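Local structure of intramolecular trans-sialidase (Macrobdella decora, 3SLI) at residues I51-S56 with G156-Q161; Y620-D625 with S673-Q678; V519-G524 with D612-E617. The protein releases sialic acid from sialoglycoconjugates as 2,7-anhydro-Neu5Ac, acting as a sialidase that transfers the sialyl group to the O7 hydroxyl of the same sialic acid. All blocks are in the same frame, centred on the assembly; numbering follows the deposited sequence.

Contact 1. Residues I51-S56 with G156-Q161; sequences IQSLFS and GGTKRQ
Ser56 OG is gripped from several sides. It donates to Gly157 O at 2.6 Å, lying in the carbonyl plane on a lone pair, and it accepts a hydrogen bond from water 1, with 2.8 Å between Ser56 OG and the water oxygen. That water in turn receives the Lys159 N-H, 2.9 Å from Lys159 N, and so links the serine to the strand 158-160. Thr154 O lies close as a weak second acceptor for the same hydroxyl. The torsion that makes this possible sets OG between the backbone N and the carbonyl carbon (chi1 65°), turned toward segment 156-161. The segment 51-56 belongs to the strand 51-58 of an antiparallel sheet in the lectin-like N-terminal domain, and a classic beta bulge, with Leu54 and Phe55 both facing Ile71, turns the chain a corner. At the bulge Gly156 N donates to Leu54 O over 3.0 Å; the N-H points almost straight at the oxygen (168°) but reaches it from above the carbonyl plane. Gly156 CA adds a C-H...O contact to Ser53 O at 3.1 Å. Ser53 OG and Thr158 OG1 are modelled 2.8 Å apart as a hydroxyl pair, although the place of the serine oxygen is doubtful. The side chains of Ser53, Ser56 and Thr158 all touch His70 on the strand 67-74.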
# COMPACT_ATOMS: atom_id res chain seq x y z
N ILE A 51 -5.20 24.34 5.89
CA ILE A 51 -5.88 24.48 4.60
C ILE A 51 -5.31 25.73 3.93
O ILE A 51 -5.25 26.80 4.56
CB ILE A 51 -7.41 24.69 4.78
CG1 ILE A 51 -8.01 23.59 5.67
CG2 ILE A 51 -8.11 24.71 3.42
CD1 ILE A 51 -7.97 22.21 5.08
N GLN A 52 -4.93 25.59 2.66
CA GLN A 52 -4.33 26.68 1.91
C GLN A 52 -4.97 26.87 0.52
O GLN A 52 -4.79 26.04 -0.38
CB GLN A 52 -2.82 26.44 1.76
CG GLN A 52 -2.08 26.31 3.08
CD GLN A 52 -0.60 26.01 2.91
OE1 GLN A 52 0.08 26.61 2.08
NE2 GLN A 52 -0.10 25.08 3.72
N SER A 53 -5.75 27.94 0.37
CA SER A 53 -6.39 28.27 -0.91
C SER A 53 -5.31 28.72 -1.87
O SER A 53 -4.44 29.52 -1.52
CB SER A 53 -7.38 29.43 -0.76
OG SER A 53 -8.52 29.09 0.00
N LEU A 54 -5.35 28.18 -3.09
CA LEU A 54 -4.42 28.54 -4.14
C LEU A 54 -5.01 29.70 -4.96
O LEU A 54 -4.33 30.69 -5.25
CB LEU A 54 -4.23 27.33 -5.06
CG LEU A 54 -3.03 26.40 -4.88
CD1 LEU A 54 -2.40 26.54 -3.52
CD2 LEU A 54 -3.46 24.99 -5.18
N PHE A 55 -6.30 29.58 -5.26
CA PHE A 55 -7.03 30.56 -6.06
C PHE A 55 -8.47 30.59 -5.59
O PHE A 55 -9.06 29.53 -5.34
CB PHE A 55 -6.97 30.13 -7.53
CG PHE A 55 -7.86 30.92 -8.46
CD1 PHE A 55 -7.44 32.14 -8.98
CD2 PHE A 55 -9.12 30.43 -8.82
CE1 PHE A 55 -8.26 32.87 -9.86
CE2 PHE A 55 -9.94 31.15 -9.70
CZ PHE A 55 -9.51 32.37 -10.22
N SER A 56 -9.06 31.78 -5.50
CA SER A 56 -10.45 31.93 -5.07
C SER A 56 -11.13 33.15 -5.70
O SER A 56 -10.47 34.12 -6.08
CB SER A 56 -10.55 32.06 -3.55
OG SER A 56 -9.93 33.24 -3.09
N GLY A 156 -3.76 32.69 -3.09
CA GLY A 156 -3.23 32.40 -1.76
C GLY A 156 -4.13 32.56 -0.55
O GLY A 156 -3.65 32.65 0.57
N GLY A 157 -5.44 32.57 -0.77
CA GLY A 157 -6.36 32.71 0.34
C GLY A 157 -7.77 32.95 -0.16
O GLY A 157 -7.97 33.11 -1.37
N THR A 158 -8.74 32.89 0.74
CA THR A 158 -10.14 33.13 0.41
C THR A 158 -10.62 34.24 1.33
O THR A 158 -10.50 34.14 2.55
CB THR A 158 -10.99 31.87 0.65
OG1 THR A 158 -10.65 30.87 -0.33
CG2 THR A 158 -12.49 32.19 0.53
N LYS A 159 -11.11 35.33 0.75
CA LYS A 159 -11.58 36.46 1.55
C LYS A 159 -12.94 36.16 2.18
O LYS A 159 -13.92 35.86 1.48
CB LYS A 159 -11.61 37.74 0.72
CG LYS A 159 -10.22 38.21 0.32
CD LYS A 159 -10.24 39.56 -0.39
CE LYS A 159 -8.82 40.01 -0.68
NZ LYS A 159 -8.76 41.36 -1.30
N ARG A 160 -12.96 36.17 3.51
CA ARG A 160 -14.18 35.90 4.28
C ARG A 160 -14.33 37.01 5.31
O ARG A 160 -13.46 37.19 6.17
CB ARG A 160 -14.09 34.53 4.97
CG ARG A 160 -13.77 33.39 4.02
CD ARG A 160 -13.81 32.05 4.72
NE ARG A 160 -15.17 31.55 4.88
CZ ARG A 160 -15.50 30.46 5.56
NH1 ARG A 160 -14.54 29.75 6.16
NH2 ARG A 160 -16.76 30.08 5.64
N GLN A 161 -15.39 37.79 5.17
CA GLN A 161 -15.66 38.92 6.05
C GLN A 161 -14.43 39.81 6.24
O GLN A 161 -14.06 40.16 7.37
CB GLN A 161 -16.23 38.46 7.40
CG GLN A 161 -17.49 37.64 7.26
CD GLN A 161 -18.24 37.50 8.57
OE1 GLN A 161 -19.18 38.26 8.84
NE2 GLN A 161 -17.86 36.52 9.38
O HOH W 1 -11.66 35.17 -2.13

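Contact 2. Residues Y620-D625 with S673-Q678; sequences YSYAVD and SELTGQ
With CG trans to its backbone N (chi1 -180°), Tyr622 swings its ring across Leu675, whereas Tyr620, its CG beside the backbone N (chi1 -57°), lays its ring against Thr676. One face of each ring thus receives a methyl group. Thr676 CG2 sits over the centre of the Tyr620 ring, 3.8 Å from the centroid and only 10° off the normal; its OG1 instead bonds back to Ile672 O, so the threonine turns its apolar branch to the ring. Beside it, Thr676 O approaches the ring at CE1 of Tyr620, 3.7 Å away. Leu675 CD1 meets the face of Tyr622 less centrally, displaced toward the rim and 4.0 Å from the centroid, and the two side chains cross at about a right angle. Glu674 O comes obliquely to the same ring, 3.4 Å from Tyr622 CD1. The two tyrosines are alternate residues of the strand 614-623, an outermost strand of a four-stranded antiparallel sheet in the beta-propeller region, and the end of the short C-terminal helix 672-675 docks against them. No direct hydrogen bond joins the segments; two waters do so. Water 2 donates to Ser621 O and to Leu675 O, at 2.8 Å from the latter oxygen. Water 3, in plane at the edge of the Tyr622 ring, lies 2.7 Å from Tyr622 OH and donates to Glu674 OE2, while Glu674 OE1 forms a salt bridge with Lys105 and takes the N-H of Ser671. Tyr620 OH is held by Asp577, and Tyr670 meets the Tyr622 ring edge-to-face.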
# COMPACT_ATOMS: atom_id res chain seq x y z
N TYR A 620 21.46 8.71 12.32
CA TYR A 620 20.87 9.59 11.30
C TYR A 620 19.39 9.31 11.04
O TYR A 620 18.94 8.17 11.15
CB TYR A 620 21.62 9.42 9.97
CG TYR A 620 23.10 9.68 10.03
CD1 TYR A 620 23.60 10.99 10.01
CD2 TYR A 620 24.02 8.62 10.09
CE1 TYR A 620 24.97 11.24 10.06
CE2 TYR A 620 25.40 8.86 10.13
CZ TYR A 620 25.86 10.18 10.12
OH TYR A 620 27.21 10.46 10.14
N SER A 621 18.65 10.36 10.71
CA SER A 621 17.24 10.23 10.35
C SER A 621 17.04 11.18 9.17
O SER A 621 17.60 12.28 9.16
CB SER A 621 16.28 10.58 11.50
OG SER A 621 16.40 11.93 11.91
N TYR A 622 16.27 10.74 8.19
CA TYR A 622 16.02 11.52 6.99
C TYR A 622 14.52 11.61 6.75
O TYR A 622 13.86 10.58 6.65
CB TYR A 622 16.70 10.83 5.80
CG TYR A 622 16.54 11.54 4.49
CD1 TYR A 622 17.47 12.49 4.07
CD2 TYR A 622 15.47 11.24 3.64
CE1 TYR A 622 17.34 13.13 2.85
CE2 TYR A 622 15.33 11.88 2.41
CZ TYR A 622 16.27 12.82 2.03
OH TYR A 622 16.16 13.45 0.81
N ALA A 623 13.99 12.83 6.70
CA ALA A 623 12.56 13.05 6.48
C ALA A 623 12.28 13.07 4.98
O ALA A 623 12.83 13.88 4.25
CB ALA A 623 12.10 14.36 7.13
N VAL A 624 11.42 12.16 4.54
CA VAL A 624 11.07 12.04 3.13
C VAL A 624 10.20 13.18 2.59
O VAL A 624 10.25 13.50 1.40
CB VAL A 624 10.42 10.65 2.88
CG1 VAL A 624 9.68 10.60 1.54
CG2 VAL A 624 11.51 9.58 2.93
N ASP A 625 9.44 13.82 3.48
CA ASP A 625 8.54 14.91 3.11
C ASP A 625 8.27 15.73 4.38
O ASP A 625 9.08 15.70 5.30
CB ASP A 625 7.23 14.34 2.53
CG ASP A 625 6.55 15.28 1.53
OD1 ASP A 625 6.60 16.52 1.70
OD2 ASP A 625 5.93 14.76 0.58
N SER A 673 24.90 9.76 0.96
CA SER A 673 25.23 11.17 1.18
C SER A 673 23.96 11.94 1.58
O SER A 673 23.96 12.70 2.55
CB SER A 673 25.81 11.75 -0.12
OG SER A 673 26.14 13.12 -0.01
N GLU A 674 22.88 11.71 0.83
CA GLU A 674 21.60 12.36 1.09
C GLU A 674 21.07 11.93 2.46
O GLU A 674 20.77 12.77 3.31
CB GLU A 674 20.57 12.00 0.02
CG GLU A 674 20.88 12.59 -1.35
CD GLU A 674 19.84 12.27 -2.40
OE1 GLU A 674 19.80 11.11 -2.86
OE2 GLU A 674 19.05 13.17 -2.76
N LEU A 675 21.00 10.62 2.66
CA LEU A 675 20.50 10.04 3.91
C LEU A 675 21.21 10.53 5.17
O LEU A 675 20.57 10.70 6.21
CB LEU A 675 20.55 8.52 3.82
CG LEU A 675 19.31 7.71 3.43
CD1 LEU A 675 18.18 8.56 2.91
CD2 LEU A 675 19.70 6.65 2.44
N THR A 676 22.52 10.76 5.10
CA THR A 676 23.28 11.22 6.26
C THR A 676 23.27 12.74 6.41
O THR A 676 24.07 13.31 7.15
CB THR A 676 24.74 10.73 6.23
OG1 THR A 676 25.37 11.14 5.01
CG2 THR A 676 24.79 9.21 6.34
N GLY A 677 22.37 13.40 5.68
CA GLY A 677 22.26 14.84 5.74
C GLY A 677 23.48 15.55 5.20
O GLY A 677 23.59 16.77 5.30
N GLN A 678 24.36 14.80 4.56
CA GLN A 678 25.59 15.33 4.00
C GLN A 678 25.32 15.89 2.59
O GLN A 678 26.19 15.85 1.72
CB GLN A 678 26.64 14.23 3.98
CG GLN A 678 28.03 14.66 3.57
CD GLN A 678 28.57 13.80 2.45
OE1 GLN A 678 29.06 12.69 2.68
NE2 GLN A 678 28.47 14.29 1.22
O HOH W 2 20.33 12.96 7.84
O HOH W 3 18.38 14.75 -0.01

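Contact 3. Residues V519-G524 with D612-E617; sequences VEMPDG and DKYSVE
The Tyr614 ring is wedged between residues of the turn 521-524 and its own neighbour in sequence. Pro522 CD lies over one face, 4.0 Å from the centroid in a CH-pi contact, and Lys613 CG covers the opposite face. Met521 packs obliquely on the ring: its CB is 3.6 Å from Tyr614 CE2, and its SD stands 4.6 Å from the centroid as a Met-aromatic contact, brought there by the bend at chi2 (-64°). Asp523 comes in at the edge, its carboxylate plane nearly perpendicular to the ring (87°), with OD1 3.4 Å from Tyr614 CE2. Asp523 N also makes a weak, bent hydrogen bond to Tyr614 OH, 3.2 Å long with an N-H...O angle of 124°. Past the ring, Asp523 OD2 runs alongside Lys613, 3.4 Å from its CE, but the NZ leads away to a salt bridge with Asp605. A type I turn from Met521 to Gly524, closed by Gly524 N to Met521 O, presents the proline and the aspartate together, and Ser525 OG holds Asp523 OD1. This turn joins the strands 516-520 and 526-530, so the contact ties the hairpin of one four-stranded sheet to an outermost strand of another in the propeller; Val603 backs Met521, Pro522 and Tyr614. With its one direct hydrogen bond weak, the contact depends chiefly on the fit of the ring, and the carboxylate at the ring edge probably gains from the slightly positive C-H rim.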
# COMPACT_ATOMS: atom_id res chain seq x y z
N VAL A 519 17.46 -8.56 10.50
CA VAL A 519 18.76 -8.03 10.11
C VAL A 519 19.87 -8.89 10.77
O VAL A 519 19.69 -9.40 11.89
CB VAL A 519 18.85 -6.52 10.47
CG1 VAL A 519 20.12 -6.17 11.18
CG2 VAL A 519 18.67 -5.69 9.21
N GLU A 520 20.97 -9.09 10.06
CA GLU A 520 22.08 -9.90 10.56
C GLU A 520 23.24 -9.08 11.13
O GLU A 520 23.64 -8.05 10.56
CB GLU A 520 22.59 -10.82 9.45
CG GLU A 520 23.71 -11.76 9.87
CD GLU A 520 24.16 -12.69 8.75
OE1 GLU A 520 23.43 -12.80 7.75
OE2 GLU A 520 25.24 -13.30 8.87
N MET A 521 23.76 -9.53 12.27
CA MET A 521 24.89 -8.88 12.92
C MET A 521 26.19 -9.40 12.31
O MET A 521 26.19 -10.44 11.65
CB MET A 521 24.85 -9.14 14.43
CG MET A 521 23.65 -8.49 15.13
SD MET A 521 23.67 -6.68 15.05
CE MET A 521 22.50 -6.38 13.72
N PRO A 522 27.31 -8.69 12.51
CA PRO A 522 28.59 -9.11 11.95
C PRO A 522 28.98 -10.57 12.17
O PRO A 522 29.53 -11.20 11.26
CB PRO A 522 29.58 -8.16 12.60
CG PRO A 522 28.78 -6.90 12.70
CD PRO A 522 27.47 -7.41 13.23
N ASP A 523 28.70 -11.11 13.35
CA ASP A 523 29.06 -12.50 13.66
C ASP A 523 28.04 -13.54 13.24
O ASP A 523 28.24 -14.73 13.47
CB ASP A 523 29.42 -12.67 15.15
CG ASP A 523 28.23 -12.46 16.09
OD1 ASP A 523 27.10 -12.21 15.62
OD2 ASP A 523 28.43 -12.55 17.32
N GLY A 524 26.94 -13.09 12.65
CA GLY A 524 25.91 -14.02 12.23
C GLY A 524 24.69 -14.05 13.13
O GLY A 524 23.68 -14.66 12.77
N ASP A 612 23.83 -9.46 24.43
CA ASP A 612 24.22 -8.08 24.70
C ASP A 612 25.48 -7.67 23.95
O ASP A 612 26.02 -6.58 24.18
CB ASP A 612 24.43 -7.87 26.21
CG ASP A 612 23.16 -8.09 27.01
OD1 ASP A 612 22.18 -7.33 26.82
OD2 ASP A 612 23.13 -9.04 27.83
N LYS A 613 25.94 -8.53 23.04
CA LYS A 613 27.16 -8.25 22.28
C LYS A 613 27.11 -6.97 21.45
O LYS A 613 28.06 -6.18 21.46
CB LYS A 613 27.51 -9.44 21.38
CG LYS A 613 28.79 -9.26 20.57
CD LYS A 613 29.21 -10.58 19.95
CE LYS A 613 30.40 -10.44 19.02
NZ LYS A 613 31.62 -9.95 19.73
N TYR A 614 26.00 -6.74 20.76
CA TYR A 614 25.87 -5.57 19.90
C TYR A 614 24.85 -4.52 20.34
O TYR A 614 23.82 -4.84 20.93
CB TYR A 614 25.56 -5.99 18.46
CG TYR A 614 26.60 -6.89 17.83
CD1 TYR A 614 27.80 -6.37 17.35
CD2 TYR A 614 26.36 -8.26 17.68
CE1 TYR A 614 28.75 -7.20 16.74
CE2 TYR A 614 27.30 -9.09 17.07
CZ TYR A 614 28.48 -8.55 16.60
OH TYR A 614 29.39 -9.37 15.96
N SER A 615 25.14 -3.28 19.99
CA SER A 615 24.27 -2.15 20.29
C SER A 615 24.21 -1.31 19.02
O SER A 615 25.24 -1.02 18.42
CB SER A 615 24.86 -1.32 21.42
OG SER A 615 24.02 -0.23 21.73
N VAL A 616 23.00 -0.96 18.60
CA VAL A 616 22.81 -0.15 17.40
C VAL A 616 22.56 1.31 17.76
O VAL A 616 21.65 1.62 18.53
CB VAL A 616 21.64 -0.69 16.54
CG1 VAL A 616 21.41 0.20 15.32
CG2 VAL A 616 21.93 -2.11 16.10
N GLU A 617 23.40 2.20 17.24
CA GLU A 617 23.24 3.64 17.47
C GLU A 617 22.51 4.25 16.27
O GLU A 617 23.04 4.28 15.16
CB GLU A 617 24.62 4.31 17.60
CG GLU A 617 24.53 5.83 17.72
CD GLU A 617 25.85 6.54 17.46
OE1 GLU A 617 26.85 5.88 17.08
OE2 GLU A 617 25.88 7.78 17.63

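Contact 1 is wholly buried in the N-terminal lectin-like domain, whereas contacts 2 and 3 lie near the surface of the catalytic part; the centres of contacts 1 and 3 are 53 Å apart. Contacts 2 and 3 share the strand 614-623, contact 3 using its start and contact 2 its end, with centres 23 Å apart. Their chemistry follows their place: contact 1 relies on hydroxyls and main-chain bonds at a bulged strand, while the other two are built on tyrosine faces. Contact 2 sets methyl groups over two rings and bridges the segments by two waters, and contact 3 surrounds one ring with proline, methionine, lysine and aspartate.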